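Local coordinates for protein type III effector (Vibrio parahaemolyticus, PDB 2QHQ) that is of unknown function but belongs to the HopJ family and is probably a type III effector, a protein secreted into host cells, at residues Glu90-His95 with Gln102-Phe107. Residues are numbered along the deposited sequence; the frame is centred on the assembly and turned at random.
Sequences EDVLLH and QNIRNF. With ACT (acetate ion), chain C.
Arg105 reaches from helix 102-110 to the carbonyl oxygen of His95, in the turn that follows helix 86-92. NH2 of Arg105 donates to O of His95 at 3.0 Å, with an N-H...O angle of 152°. NH1 of Arg105 adds a weak, more bent bond to that oxygen, 3.4 Å from O of His95. The oxygen sits at the edge of the guanidinium, slightly out of its plane and closer to NH2. The Arg105 chain is extended from CG to NE, chi2 176° and chi3 -177°, which carries the charged group this far. Its NH2 also forms a salt bridge with Asp100, in the loop joining the two helices.

Apolar packing accompanies these bonds. Val92 points at the second helix, and its two methyls touch different neighbours. With CG1 anti to the backbone N, that methyl is sent to Arg105 and CG2 is left to meet Ile104. CG1 of Val92 lies 3.9 Å above the guanidinium plane of Arg105, toward the rim of the group, and also meets CG of Arg105. CG2 of Val92 packs against CG2 of Ile104 at 3.8 Å. Ile104 continues this buried patch onto Leu81, Phe84 and Phe87.

Both nitrogens of the His95 ring have partners in the crystal. ND1 of His95 makes a weak bond of 3.3 Å to O of Asp91, which lies at the ring edge. NE2 of His95 donates to O of an acetate ion at 3.0 Å; the ion probably comes from the crystallisation liquor. CB of Leu94 sits over one ring face. The carboxylate of Asp91 turns to His101 in the connecting loop.

The contact packs two helices that follow each other in the chain, joined by a loop. One arginine binds both the carbonyl of His95 and a loop carboxylate, which probably steadies its positive charge, while Val92 and Ile104 pack on the buried side.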
loop_
_atom_site.group_PDB
_atom_site.type_symbol
_atom_site.label_atom_id
_atom_site.label_comp_id
_atom_site.label_asym_id
_atom_site.label_seq_id
_atom_site.Cartn_x
_atom_site.Cartn_y
_atom_site.Cartn_z
ATOM N N GLU B 90 -3.524 -0.066 -23.767
ATOM C CA GLU B 90 -3.292 -0.404 -25.186
ATOM C C GLU B 90 -2.440 -1.645 -25.332
ATOM O O GLU B 90 -2.913 -2.664 -25.840
ATOM C CB GLU B 90 -2.604 0.743 -25.953
ATOM C CG GLU B 90 -3.457 1.967 -26.142
ATOM C CD GLU B 90 -2.751 3.116 -26.880
ATOM O OE1 GLU B 90 -1.552 3.024 -27.286
ATOM O OE2 GLU B 90 -3.422 4.142 -27.053
ATOM N N ASP B 91 -1.182 -1.557 -24.893
ATOM C CA ASP B 91 -0.201 -2.614 -25.162
ATOM C C ASP B 91 -0.719 -3.942 -24.610
ATOM O O ASP B 91 -0.688 -4.986 -25.293
ATOM C CB ASP B 91 1.169 -2.288 -24.520
ATOM C CG ASP B 91 1.912 -1.150 -25.206
ATOM O OD1 ASP B 91 1.282 -0.122 -25.493
ATOM O OD2 ASP B 91 3.151 -1.290 -25.455
ATOM N N VAL B 92 -1.245 -3.904 -23.385
ATOM C CA VAL B 92 -1.630 -5.142 -22.751
ATOM C C VAL B 92 -3.083 -5.517 -23.038
ATOM O O VAL B 92 -3.338 -6.622 -23.510
ATOM C CB VAL B 92 -1.350 -5.129 -21.211
ATOM C CG1 VAL B 92 -1.923 -6.367 -20.580
ATOM C CG2 VAL B 92 0.172 -5.090 -20.939
ATOM N N LEU B 93 -4.025 -4.620 -22.740
ATOM C CA LEU B 93 -5.450 -4.975 -22.821
ATOM C C LEU B 93 -5.912 -5.293 -24.242
ATOM O O LEU B 93 -6.772 -6.149 -24.423
ATOM C CB LEU B 93 -6.374 -3.914 -22.197
ATOM C CG LEU B 93 -6.375 -3.804 -20.667
ATOM C CD1 LEU B 93 -7.387 -2.746 -20.228
ATOM C CD2 LEU B 93 -6.649 -5.139 -19.969
ATOM N N LEU B 94 -5.344 -4.613 -25.240
ATOM C CA LEU B 94 -5.780 -4.805 -26.624
ATOM C C LEU B 94 -5.101 -6.009 -27.280
ATOM O O LEU B 94 -5.539 -6.481 -28.327
ATOM C CB LEU B 94 -5.526 -3.543 -27.469
ATOM C CG LEU B 94 -6.250 -2.286 -26.959
ATOM C CD1 LEU B 94 -5.883 -1.096 -27.821
ATOM C CD2 LEU B 94 -7.765 -2.494 -26.897
ATOM N N HIS B 95 -4.016 -6.483 -26.666
ATOM C CA HIS B 95 -3.203 -7.533 -27.278
ATOM C C HIS B 95 -2.885 -8.580 -26.238
ATOM O O HIS B 95 -1.739 -8.673 -25.762
ATOM C CB HIS B 95 -1.928 -6.946 -27.883
ATOM C CG HIS B 95 -2.175 -5.766 -28.763
ATOM N ND1 HIS B 95 -1.820 -4.486 -28.405
ATOM C CD2 HIS B 95 -2.807 -5.662 -29.956
ATOM C CE1 HIS B 95 -2.165 -3.652 -29.371
ATOM N NE2 HIS B 95 -2.779 -4.337 -30.317
ATOM N N GLN B 102 5.641 -7.756 -18.754
ATOM C CA GLN B 102 5.344 -8.919 -17.923
ATOM C C GLN B 102 4.859 -8.540 -16.530
ATOM O O GLN B 102 4.052 -9.254 -15.934
ATOM C CB GLN B 102 6.557 -9.860 -17.826
ATOM C CG GLN B 102 6.695 -10.833 -19.013
ATOM C CD GLN B 102 5.452 -11.707 -19.228
ATOM O OE1 GLN B 102 4.928 -12.323 -18.291
ATOM N NE2 GLN B 102 4.983 -11.768 -20.470
ATOM N N ASN B 103 5.354 -7.431 -15.990
ATOM C CA ASN B 103 4.852 -7.014 -14.681
ATOM C C ASN B 103 3.377 -6.623 -14.686
ATOM O O ASN B 103 2.658 -6.956 -13.769
ATOM C CB ASN B 103 5.724 -5.932 -14.073
ATOM C CG ASN B 103 6.999 -6.498 -13.498
ATOM O OD1 ASN B 103 6.971 -7.156 -12.471
ATOM N ND2 ASN B 103 8.128 -6.240 -14.164
ATOM N N ILE B 104 2.936 -5.912 -15.719
ATOM C CA ILE B 104 1.505 -5.603 -15.844
ATOM C C ILE B 104 0.694 -6.888 -15.987
ATOM O O ILE B 104 -0.304 -7.077 -15.291
ATOM C CB ILE B 104 1.205 -4.676 -17.062
ATOM C CG1 ILE B 104 1.939 -3.341 -16.906
ATOM C CG2 ILE B 104 -0.295 -4.436 -17.203
ATOM C CD1 ILE B 104 1.767 -2.385 -18.152
ATOM N N ARG B 105 1.143 -7.783 -16.873
ATOM C CA ARG B 105 0.397 -9.009 -17.154
ATOM C C ARG B 105 0.310 -9.916 -15.928
ATOM O O ARG B 105 -0.724 -10.489 -15.686
ATOM C CB ARG B 105 0.978 -9.745 -18.357
ATOM C CG ARG B 105 0.870 -8.947 -19.654
ATOM C CD ARG B 105 1.548 -9.658 -20.828
ATOM N NE ARG B 105 1.465 -8.803 -22.020
ATOM C CZ ARG B 105 0.414 -8.730 -22.838
ATOM N NH1 ARG B 105 -0.692 -9.465 -22.634
ATOM N NH2 ARG B 105 0.466 -7.905 -23.870
ATOM N N ASN B 106 1.376 -9.978 -15.138
ATOM C CA ASN B 106 1.371 -10.764 -13.911
ATOM C C ASN B 106 0.497 -10.156 -12.842
ATOM O O ASN B 106 -0.231 -10.858 -12.160
ATOM C CB ASN B 106 2.785 -11.010 -13.379
ATOM C CG ASN B 106 3.413 -12.266 -13.972
ATOM O OD1 ASN B 106 3.163 -13.392 -13.506
ATOM N ND2 ASN B 106 4.196 -12.090 -15.016
ATOM N N PHE B 107 0.545 -8.841 -12.721
ATOM C CA PHE B 107 -0.206 -8.172 -11.663
ATOM C C PHE B 107 -1.710 -8.293 -11.933
ATOM O O PHE B 107 -2.498 -8.377 -11.000
ATOM C CB PHE B 107 0.235 -6.717 -11.570
ATOM C CG PHE B 107 -0.394 -5.948 -10.434
ATOM C CD1 PHE B 107 0.064 -6.112 -9.125
ATOM C CD2 PHE B 107 -1.415 -5.029 -10.682
ATOM C CE1 PHE B 107 -0.508 -5.373 -8.073
ATOM C CE2 PHE B 107 -1.992 -4.289 -9.631
ATOM C CZ PHE B 107 -1.534 -4.466 -8.330
HETATM C C ACT C . -3.952 -2.489 -33.405
HETATM O O ACT C . -4.413 -2.860 -32.296
HETATM O OXT ACT C . -4.743 -1.861 -34.147
HETATM C CH3 ACT C . -2.537 -2.777 -33.815
#